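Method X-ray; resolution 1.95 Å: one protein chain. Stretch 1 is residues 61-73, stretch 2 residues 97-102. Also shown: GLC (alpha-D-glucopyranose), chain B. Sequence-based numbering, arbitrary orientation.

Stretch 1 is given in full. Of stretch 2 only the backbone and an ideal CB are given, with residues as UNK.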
# COMPACT_ATOMS: atom_id res chain seq x y z
N THR A 61 -6.52 4.66 8.49
CA THR A 61 -5.97 5.69 7.62
C THR A 61 -6.41 5.41 6.18
O THR A 61 -6.93 4.33 5.87
CB THR A 61 -4.43 5.66 7.65
OG1 THR A 61 -3.97 4.29 7.58
CG2 THR A 61 -3.89 6.34 8.95
N VAL A 62 -6.20 6.38 5.30
CA VAL A 62 -6.37 6.16 3.87
C VAL A 62 -5.01 6.20 3.17
O VAL A 62 -4.12 6.93 3.59
CB VAL A 62 -7.29 7.25 3.21
CG1 VAL A 62 -8.71 7.23 3.83
CG2 VAL A 62 -6.62 8.69 3.25
N PRO A 63 -4.87 5.44 2.06
CA PRO A 63 -3.67 5.55 1.24
C PRO A 63 -3.76 6.81 0.41
O PRO A 63 -4.86 7.24 0.03
CB PRO A 63 -3.75 4.30 0.34
CG PRO A 63 -5.21 4.08 0.19
CD PRO A 63 -5.83 4.48 1.51
N HIS A 64 -2.63 7.42 0.15
CA HIS A 64 -2.59 8.70 -0.55
C HIS A 64 -3.09 8.72 -1.99
O HIS A 64 -3.42 9.78 -2.50
CB HIS A 64 -1.20 9.30 -0.48
CG HIS A 64 -0.22 8.72 -1.46
ND1 HIS A 64 0.66 7.72 -1.12
CD2 HIS A 64 0.06 9.06 -2.74
CE1 HIS A 64 1.45 7.46 -2.16
NE2 HIS A 64 1.09 8.25 -3.16
N ASP A 65 -3.16 7.55 -2.65
CA ASP A 65 -3.67 7.55 -4.02
C ASP A 65 -5.14 7.96 -4.08
O ASP A 65 -5.62 8.44 -5.11
CB ASP A 65 -3.39 6.21 -4.73
CG ASP A 65 -4.12 5.06 -4.11
OD1 ASP A 65 -3.80 4.69 -2.93
OD2 ASP A 65 -4.99 4.51 -4.82
N TRP A 66 -5.86 7.82 -2.97
CA TRP A 66 -7.26 8.23 -2.86
C TRP A 66 -7.49 9.77 -2.77
O TRP A 66 -8.64 10.21 -2.89
CB TRP A 66 -7.88 7.63 -1.61
CG TRP A 66 -7.99 6.16 -1.56
CD1 TRP A 66 -7.56 5.26 -2.50
CD2 TRP A 66 -8.57 5.40 -0.50
NE1 TRP A 66 -7.86 3.98 -2.09
CE2 TRP A 66 -8.48 4.04 -0.87
CE3 TRP A 66 -9.17 5.73 0.72
CZ2 TRP A 66 -8.94 3.01 -0.05
CZ3 TRP A 66 -9.63 4.70 1.54
CH2 TRP A 66 -9.53 3.36 1.14
N VAL A 67 -6.43 10.55 -2.56
CA VAL A 67 -6.56 11.97 -2.16
C VAL A 67 -7.21 12.86 -3.23
O VAL A 67 -8.19 13.57 -2.92
CB VAL A 67 -5.20 12.56 -1.64
CG1 VAL A 67 -5.20 14.11 -1.60
CG2 VAL A 67 -4.92 12.01 -0.25
N GLY A 68 -6.71 12.80 -4.46
CA GLY A 68 -7.28 13.57 -5.57
C GLY A 68 -8.76 13.32 -5.80
O GLY A 68 -9.51 14.27 -5.89
N GLU A 69 -9.18 12.06 -5.91
CA GLU A 69 -10.59 11.72 -6.08
C GLU A 69 -11.48 12.17 -4.92
O GLU A 69 -12.60 12.64 -5.13
CB GLU A 69 -10.76 10.22 -6.30
CG GLU A 69 -12.18 9.77 -6.50
CD GLU A 69 -12.31 8.28 -6.65
OE1 GLU A 69 -11.28 7.57 -6.72
OE2 GLU A 69 -13.47 7.82 -6.70
N MET A 70 -11.00 11.96 -3.69
CA MET A 70 -11.75 12.36 -2.51
C MET A 70 -11.86 13.89 -2.38
O MET A 70 -12.93 14.42 -2.05
CB MET A 70 -11.12 11.76 -1.25
CG MET A 70 -11.30 10.26 -1.14
SD MET A 70 -10.66 9.60 0.41
CE MET A 70 -12.15 9.17 1.28
N ALA A 71 -10.74 14.59 -2.63
CA ALA A 71 -10.68 16.04 -2.59
C ALA A 71 -11.63 16.67 -3.62
O ALA A 71 -12.38 17.61 -3.30
CB ALA A 71 -9.23 16.52 -2.78
N GLN A 72 -11.64 16.12 -4.83
CA GLN A 72 -12.63 16.53 -5.85
C GLN A 72 -14.08 16.26 -5.46
O GLN A 72 -14.96 16.99 -5.91
CB GLN A 72 -12.36 15.83 -7.18
CG GLN A 72 -11.21 16.41 -7.94
CD GLN A 72 -11.29 16.08 -9.41
OE1 GLN A 72 -11.83 15.03 -9.81
NE2 GLN A 72 -10.74 16.97 -10.25
N ALA A 73 -14.34 15.22 -4.66
CA ALA A 73 -15.69 14.95 -4.17
C ALA A 73 -16.04 15.88 -3.02
O ALA A 73 -17.14 15.82 -2.47
CB ALA A 73 -15.83 13.49 -3.73
N UNK A 97 3.90 15.75 0.14
CA UNK A 97 3.44 15.81 -1.25
C UNK A 97 2.32 14.81 -1.51
O UNK A 97 1.38 15.12 -2.25
CB UNK A 97 4.60 15.55 -2.21
N UNK A 98 2.41 13.61 -0.93
CA UNK A 98 1.37 12.58 -1.12
C UNK A 98 -0.02 13.09 -0.69
O UNK A 98 -1.02 12.76 -1.32
CB UNK A 98 1.73 11.32 -0.33
N UNK A 99 -0.08 13.87 0.39
CA UNK A 99 -1.36 14.34 0.91
C UNK A 99 -1.69 15.78 0.56
O UNK A 99 -2.64 16.35 1.12
CB UNK A 99 -1.38 14.18 2.43
N UNK A 100 -0.93 16.35 -0.38
CA UNK A 100 -1.19 17.69 -0.91
C UNK A 100 -1.90 17.60 -2.26
O UNK A 100 -1.48 16.86 -3.17
CB UNK A 100 0.11 18.48 -1.05
N UNK A 101 -3.03 18.30 -2.35
CA UNK A 101 -3.83 18.38 -3.57
C UNK A 101 -4.48 19.76 -3.70
O UNK A 101 -5.04 20.30 -2.74
CB UNK A 101 -4.90 17.29 -3.58
N UNK A 102 -4.41 20.34 -4.89
CA UNK A 102 -4.90 21.70 -5.11
C UNK A 102 -4.08 22.72 -4.32
O UNK A 102 -4.60 23.77 -3.92
CB UNK A 102 -6.38 21.80 -4.72
C1 GLC B . -3.64 0.08 -3.44
C2 GLC B . -4.31 1.43 -3.55
C3 GLC B . -5.81 1.26 -3.75
C4 GLC B . -6.06 0.34 -4.94
C5 GLC B . -5.32 -1.00 -4.80
C6 GLC B . -5.44 -1.89 -6.05
O2 GLC B . -4.06 2.22 -2.37
O3 GLC B . -6.42 2.53 -3.97
O4 GLC B . -7.46 0.14 -5.05
O5 GLC B . -3.93 -0.76 -4.58
O6 GLC B . -5.16 -3.25 -5.68

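Position 97 has helical backbone angles (-63/-39), and no atom of stretch 1 lies within 5.5 Å of its ideal CB. Stretch 1 therefore sets no constraint, and many side chains would serve, particularly those that favour a helix. The deposited residue is Glu97, which makes no contact with stretch 1; its backbone O accepts a hydrogen bond from N of residue 100 at 3.2 Å.

Position 98 is the tightest. Its phi/psi is still helical (-57/-38), its CA lies 5.6 Å from His64 CA, and CA-to-CB points toward stretch 1, placing the ideal CB 3.4 Å from His64 CG. With the imidazole already at contact distance, a small residue is the simplest fit: alanine, or perhaps glycine or serine. The residue is Ala98. Its CB sits over one face of the His64 ring, 3.7 Å from the centroid and 24° off the normal, a CH-pi contact.

At position 99 the chain leaves helical angles (-102/13), and CA-to-CB points sideways. The ideal CB is 4.9 Å from Val67 CG2, so contact requires a side chain that reaches. What stretch 1 offers is mainly apolar, the methyls of Val62 and Val67 and the CB of His64, which suits leucine, methionine or an aromatic. The residue is Phe99. With chi1 at -88° (m), its ring comes back to stretch 1: CD1 lies 3.6 Å from Val67 CG2, CE1 3.8 Å from Val62 CG2 and CE2 3.7 Å from His64 CB. Val62 O approaches the ring edge, 3.5 Å from Phe99 CZ.

Position 100 has extended angles (-100/127) and a CB directed away, with nothing of stretch 1 within 5.5 Å. A beta-branched or polar residue would be reasonable; the residue is Thr100.

Position 101, also extended (-146/134), points toward the helix. Its ideal CB is 3.8 Å from Val67 CG1 and 4.5 Å from Ala71 CB, while Gly68 presents a bare CA 4.8 Å away. A large apolar or flat side chain would suit this surface. The residue is Phe101, chi1 -165° (t). Gly68 CA lies over one ring face, 3.6 Å from the centroid and 8° off the normal. An ideal CB on Gly68 would come within 3.3 Å of Phe101 CE1, a tight approach that the glycine avoids. Ala71 CB meets Phe101 CD2 at 3.6 Å.

Position 102 has positive phi (65/30), which favours glycine, although asparagine or aspartate could also adopt it. The residue is Gly102, which makes no contact with stretch 1.

Stretch 2 97-102: EAFTFG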
# COMPACT_ATOMS: atom_id res chain seq x y z
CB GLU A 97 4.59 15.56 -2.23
CG GLU A 97 5.65 16.67 -2.30
CD GLU A 97 6.92 16.23 -3.05
OE1 GLU A 97 6.93 16.27 -4.31
OE2 GLU A 97 7.92 15.85 -2.38
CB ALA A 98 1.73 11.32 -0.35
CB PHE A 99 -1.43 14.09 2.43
CG PHE A 99 -1.97 12.75 2.75
CD1 PHE A 99 -3.32 12.56 2.96
CD2 PHE A 99 -1.13 11.63 2.75
CE1 PHE A 99 -3.83 11.30 3.20
CE2 PHE A 99 -1.63 10.36 2.99
CZ PHE A 99 -2.97 10.19 3.21
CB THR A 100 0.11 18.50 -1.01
OG1 THR A 100 0.66 18.66 0.31
CG2 THR A 100 -0.11 19.89 -1.64
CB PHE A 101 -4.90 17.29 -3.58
CG PHE A 101 -5.52 17.08 -4.93
CD1 PHE A 101 -4.80 16.46 -5.94
CD2 PHE A 101 -6.81 17.54 -5.20
CE1 PHE A 101 -5.35 16.28 -7.20
CE2 PHE A 101 -7.38 17.36 -6.44
CZ PHE A 101 -6.66 16.72 -7.44
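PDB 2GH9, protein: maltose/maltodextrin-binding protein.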